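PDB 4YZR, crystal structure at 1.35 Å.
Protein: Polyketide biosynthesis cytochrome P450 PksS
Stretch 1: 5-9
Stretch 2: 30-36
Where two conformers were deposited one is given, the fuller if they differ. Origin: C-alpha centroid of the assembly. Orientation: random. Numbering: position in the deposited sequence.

Stretch 1, residues 5-9: MFHPH
Stretch 2 (30-36) IHRFELK

Phe6, Phe33 and His31 carry most of this contact, covering 71, 55 and 45 Å² of a summed 292 Å². Residues 30-35 form a strand, with phi/psi of -133/124 at His31 and -147/177 at Phe33. Residues 6-9 have no regular structure, although Phe6 itself is extended (-74/128). The end-to-end direction from CA of residue 5 to CA of residue 8 lies 51° from that of residues 31 to 35, so the segments run obliquely in the same general sense. The register pairs Phe6 CA with Phe33 CA at 6.3 Å and Pro8 CA with Leu35 CA at 8.2 Å, and the separation thus widens from Phe6 to Pro8.

Phe6 is bound through both backbone and ring. Its N donates a hydrogen bond to His31 NE2 at 3.2 Å, with an N-H...acceptor angle of 159°; NE2 therefore acts as an acceptor and carries no proton here. The imidazole (chi1 169°, t; chi2 75°) is also held through ND1, hydrogen-bonded to a residue adjoining one of the stretches. Phe6 CB lies 3.6 Å from His31 CD2, and Met5 CA lies 3.8 Å from His31 NE2.

The Phe6 ring (chi1 -177°, t; chi2 46°) presents its edge to one face of Phe33, whose rotamer is p (chi1 72°, chi2 -77°). The evidence is a centroid spacing of 4.9 Å, planes 86° apart, and Phe6 CD2 at 3.7 Å from Phe33 CZ. The CA-to-CB bonds of Phe6, Pro8, His31 and Phe33 point toward the other stretch, whereas those of His7, between Phe6 and Pro8, and Arg32, between His31 and Phe33, point away, consistent with backbone alternation.

Pro8 (-67/-20, C-gamma endo) extends the apolar contact: its CG is 4.3 Å from Phe33 CE2 and 4.4 Å from Leu35 CD1. Leu35 starts sideways, but chi1 175° (t) and chi2 73° (p) bring its end nearer.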

ATOM      1  N   MET A   5     -10.482  17.535  17.910  1.00 29.90           N
ATOM      2  CA  MET A   5      -9.003  17.601  17.526  1.00 29.32           C
ATOM      3  C   MET A   5      -8.486  16.221  17.053  1.00 26.29           C
ATOM      4  O   MET A   5      -8.588  15.208  17.745  1.00 28.99           O
ATOM      5  CB  MET A   5      -8.124  18.062  18.705  1.00 41.00           C
ATOM      6  CG  MET A   5      -8.258  19.506  19.227  1.00 50.49           C
ATOM      7  SD  MET A   5      -7.022  19.788  20.550  1.00 76.83           S
ATOM      8  CE  MET A   5      -7.595  21.252  21.444  1.00 67.33           C
ATOM      9  N   PHE A   6      -8.024  16.150  15.828  1.00 20.57           N
ATOM     10  CA  PHE A   6      -7.531  14.893  15.284  1.00 17.28           C
ATOM     11  C   PHE A   6      -6.163  14.534  15.894  1.00 16.31           C
ATOM     12  O   PHE A   6      -5.238  15.307  15.903  1.00 16.18           O
ATOM     13  CB  PHE A   6      -7.328  15.102  13.751  1.00 14.77           C
ATOM     14  CG  PHE A   6      -6.873  13.855  13.021  1.00 13.78           C
ATOM     15  CD1 PHE A   6      -7.472  12.668  13.248  1.00 13.54           C
ATOM     16  CD2 PHE A   6      -5.857  13.932  12.108  1.00 13.43           C
ATOM     17  CE1 PHE A   6      -7.114  11.544  12.522  1.00 15.43           C
ATOM     18  CE2 PHE A   6      -5.474  12.851  11.399  1.00 14.20           C
ATOM     19  CZ  PHE A   6      -6.067  11.703  11.617  1.00 14.16           C
ATOM     20  N   HIS A   7      -6.100  13.306  16.407  1.00 15.70           N
ATOM     21  CA  HIS A   7      -4.973  12.736  17.008  1.00 16.26           C
ATOM     22  C   HIS A   7      -4.577  11.421  16.363  1.00 15.41           C
ATOM     23  O   HIS A   7      -4.918  10.336  16.838  1.00 14.04           O
ATOM     24  CB  HIS A   7      -5.234  12.434  18.513  1.00 18.98           C
ATOM     25  CG  HIS A   7      -5.478  13.656  19.336  1.00 25.44           C
ATOM     26  ND1 HIS A   7      -4.572  14.681  19.406  1.00 34.72           N
ATOM     27  CD2 HIS A   7      -6.583  14.091  19.977  1.00 32.07           C
ATOM     28  CE1 HIS A   7      -5.052  15.661  20.152  1.00 34.82           C
ATOM     29  NE2 HIS A   7      -6.282  15.340  20.493  1.00 34.99           N
ATOM     30  N   PRO A   8      -3.823  11.522  15.274  1.00 14.77           N
ATOM     31  CA  PRO A   8      -3.554  10.264  14.553  1.00 15.30           C
ATOM     32  C   PRO A   8      -2.697   9.298  15.326  1.00 16.56           C
ATOM     33  O   PRO A   8      -2.706   8.142  15.079  1.00 15.73           O
ATOM     34  CB  PRO A   8      -2.749  10.733  13.291  1.00 17.22           C
ATOM     35  CG  PRO A   8      -2.240  12.080  13.639  1.00 17.89           C
ATOM     36  CD  PRO A   8      -3.331  12.717  14.543  1.00 17.50           C
ATOM     37  N   HIS A   9      -1.920   9.757  16.348  1.00 13.89           N
ATOM     38  CA  HIS A   9      -1.132   8.898  17.204  1.00 16.13           C
ATOM     39  C   HIS A   9      -1.903   8.536  18.457  1.00 14.35           C
ATOM     40  O   HIS A   9      -1.287   7.905  19.330  1.00 17.41           O
ATOM     41  CB  HIS A   9       0.171   9.604  17.560  1.00 16.60           C
ATOM     42  CG  HIS A   9       1.018   9.817  16.368  1.00 19.94           C
ATOM     43  ND1 HIS A   9       1.589   8.752  15.705  1.00 18.95           N
ATOM     44  CD2 HIS A   9       1.393  10.941  15.712  1.00 23.14           C
ATOM     45  CE1 HIS A   9       2.324   9.227  14.701  1.00 23.27           C
ATOM     46  NE2 HIS A   9       2.200  10.530  14.669  1.00 25.20           N
ATOM     47  N   ILE A  30     -13.129  19.342   6.806  1.00 17.22           N
ATOM     48  CA  ILE A  30     -11.903  19.991   6.492  0.50 15.83           C
ATOM     49  C   ILE A  30     -11.379  20.516   7.815  1.00 17.41           C
ATOM     50  O   ILE A  30     -11.972  21.512   8.360  1.00 19.58           O
ATOM     51  CB  ILE A  30     -12.100  21.116   5.490  0.50 17.14           C
ATOM     52  CG1 ILE A  30     -12.690  20.532   4.221  0.50 17.76           C
ATOM     53  CG2 ILE A  30     -10.797  21.890   5.237  0.50 17.69           C
ATOM     54  CD1 ILE A  30     -13.136  21.664   3.363  0.50 18.03           C
ATOM     55  N   HIS A  31     -10.332  19.930   8.327  1.00 14.31           N
ATOM     56  CA  HIS A  31      -9.963  20.139   9.753  1.00 13.95           C
ATOM     57  C   HIS A  31      -8.579  20.427   9.877  1.00 14.71           C
ATOM     58  O   HIS A  31      -7.661  19.632   9.519  1.00 15.37           O
ATOM     59  CB  HIS A  31     -10.342  18.857  10.493  1.00 15.55           C
ATOM     60  CG  HIS A  31      -9.807  18.796  11.896  1.00 16.61           C
ATOM     61  ND1 HIS A  31     -10.357  19.536  12.935  1.00 19.99           N
ATOM     62  CD2 HIS A  31      -8.776  18.129  12.435  1.00 16.95           C
ATOM     63  CE1 HIS A  31      -9.640  19.364  14.030  1.00 18.92           C
ATOM     64  NE2 HIS A  31      -8.703  18.483  13.791  1.00 19.40           N
ATOM     65  N   ARG A  32      -8.213  21.578  10.511  1.00 16.17           N
ATOM     66  CA  ARG A  32      -6.876  21.919  10.762  1.00 15.28           C
ATOM     67  C   ARG A  32      -6.310  21.240  12.021  1.00 15.87           C
ATOM     68  O   ARG A  32      -7.015  21.223  13.041  1.00 19.39           O
ATOM     69  CB  ARG A  32      -6.754  23.443  10.921  1.00 18.11           C
ATOM     70  CG  ARG A  32      -5.319  23.878  10.980  1.00 20.59           C
ATOM     71  CD  ARG A  32      -5.112  25.404  11.047  1.00 28.06           C
ATOM     72  NE  ARG A  32      -3.683  25.794  10.928  1.00 29.89           N
ATOM     73  CZ  ARG A  32      -2.796  25.818  11.942  1.00 32.13           C
ATOM     74  NH1 ARG A  32      -3.147  25.446  13.162  1.00 41.95           N
ATOM     75  NH2 ARG A  32      -1.570  26.236  11.771  1.00 32.96           N
ATOM     76  N   PHE A  33      -5.144  20.680  11.978  1.00 14.96           N
ATOM     77  CA  PHE A  33      -4.520  20.058  13.172  1.00 17.29           C
ATOM     78  C   PHE A  33      -3.049  20.240  13.071  1.00 16.36           C
ATOM     79  O   PHE A  33      -2.528  20.834  12.143  1.00 17.45           O
ATOM     80  CB  PHE A  33      -4.949  18.584  13.304  1.00 16.84           C
ATOM     81  CG  PHE A  33      -4.329  17.610  12.263  1.00 15.67           C
ATOM     82  CD1 PHE A  33      -4.807  17.545  10.933  1.00 15.38           C
ATOM     83  CD2 PHE A  33      -3.246  16.809  12.576  1.00 14.83           C
ATOM     84  CE1 PHE A  33      -4.235  16.662  10.026  1.00 16.29           C
ATOM     85  CE2 PHE A  33      -2.705  15.925  11.692  1.00 16.12           C
ATOM     86  CZ  PHE A  33      -3.197  15.890  10.401  1.00 13.83           C
ATOM     87  N   GLU A  34      -2.348  19.774  14.128  1.00 18.48           N
ATOM     88  CA  GLU A  34      -0.957  19.856  14.254  1.00 21.92           C
ATOM     89  C   GLU A  34      -0.366  18.474  14.380  1.00 24.72           C
ATOM     90  O   GLU A  34      -0.834  17.586  15.102  1.00 26.09           O
ATOM     91  CB  GLU A  34      -0.575  20.711  15.484  1.00 27.26           C
ATOM     92  CG  GLU A  34      -0.770  22.197  15.322  1.00 28.45           C
ATOM     93  CD  GLU A  34      -0.521  22.963  16.659  1.00 33.27           C
ATOM     94  OE1 GLU A  34      -0.209  22.318  17.697  1.00 45.26           O
ATOM     95  OE2 GLU A  34      -0.640  24.204  16.653  1.00 48.21           O
ATOM     96  N   LEU A  35       0.612  18.236  13.515  1.00 26.43           N
ATOM     97  CA  LEU A  35       1.147  16.888  13.332  1.00 31.28           C
ATOM     98  C   LEU A  35       2.411  16.929  14.164  1.00 34.18           C
ATOM     99  O   LEU A  35       3.249  17.809  13.993  1.00 34.69           O
ATOM    100  CB  LEU A  35       1.451  16.597  11.879  1.00 32.90           C
ATOM    101  CG  LEU A  35       2.125  15.269  11.652  1.00 35.40           C
ATOM    102  CD1 LEU A  35       1.168  14.108  11.839  1.00 40.09           C
ATOM    103  CD2 LEU A  35       2.777  15.283  10.284  1.00 39.14           C
ATOM    104  N   LYS A  36       2.547  15.947  15.066  1.00 44.26           N
ATOM    105  CA  LYS A  36       3.644  15.888  16.039  1.00 44.26           C
ATOM    106  C   LYS A  36       4.660  14.796  15.629  1.00 44.19           C
ATOM    107  O   LYS A  36       5.640  15.071  14.897  1.00 40.59           O
ATOM    108  CB  LYS A  36       3.059  15.639  17.465  1.00 45.68           C
ATOM    109  CG  LYS A  36       1.932  16.599  17.916  1.00 40.23           C
TER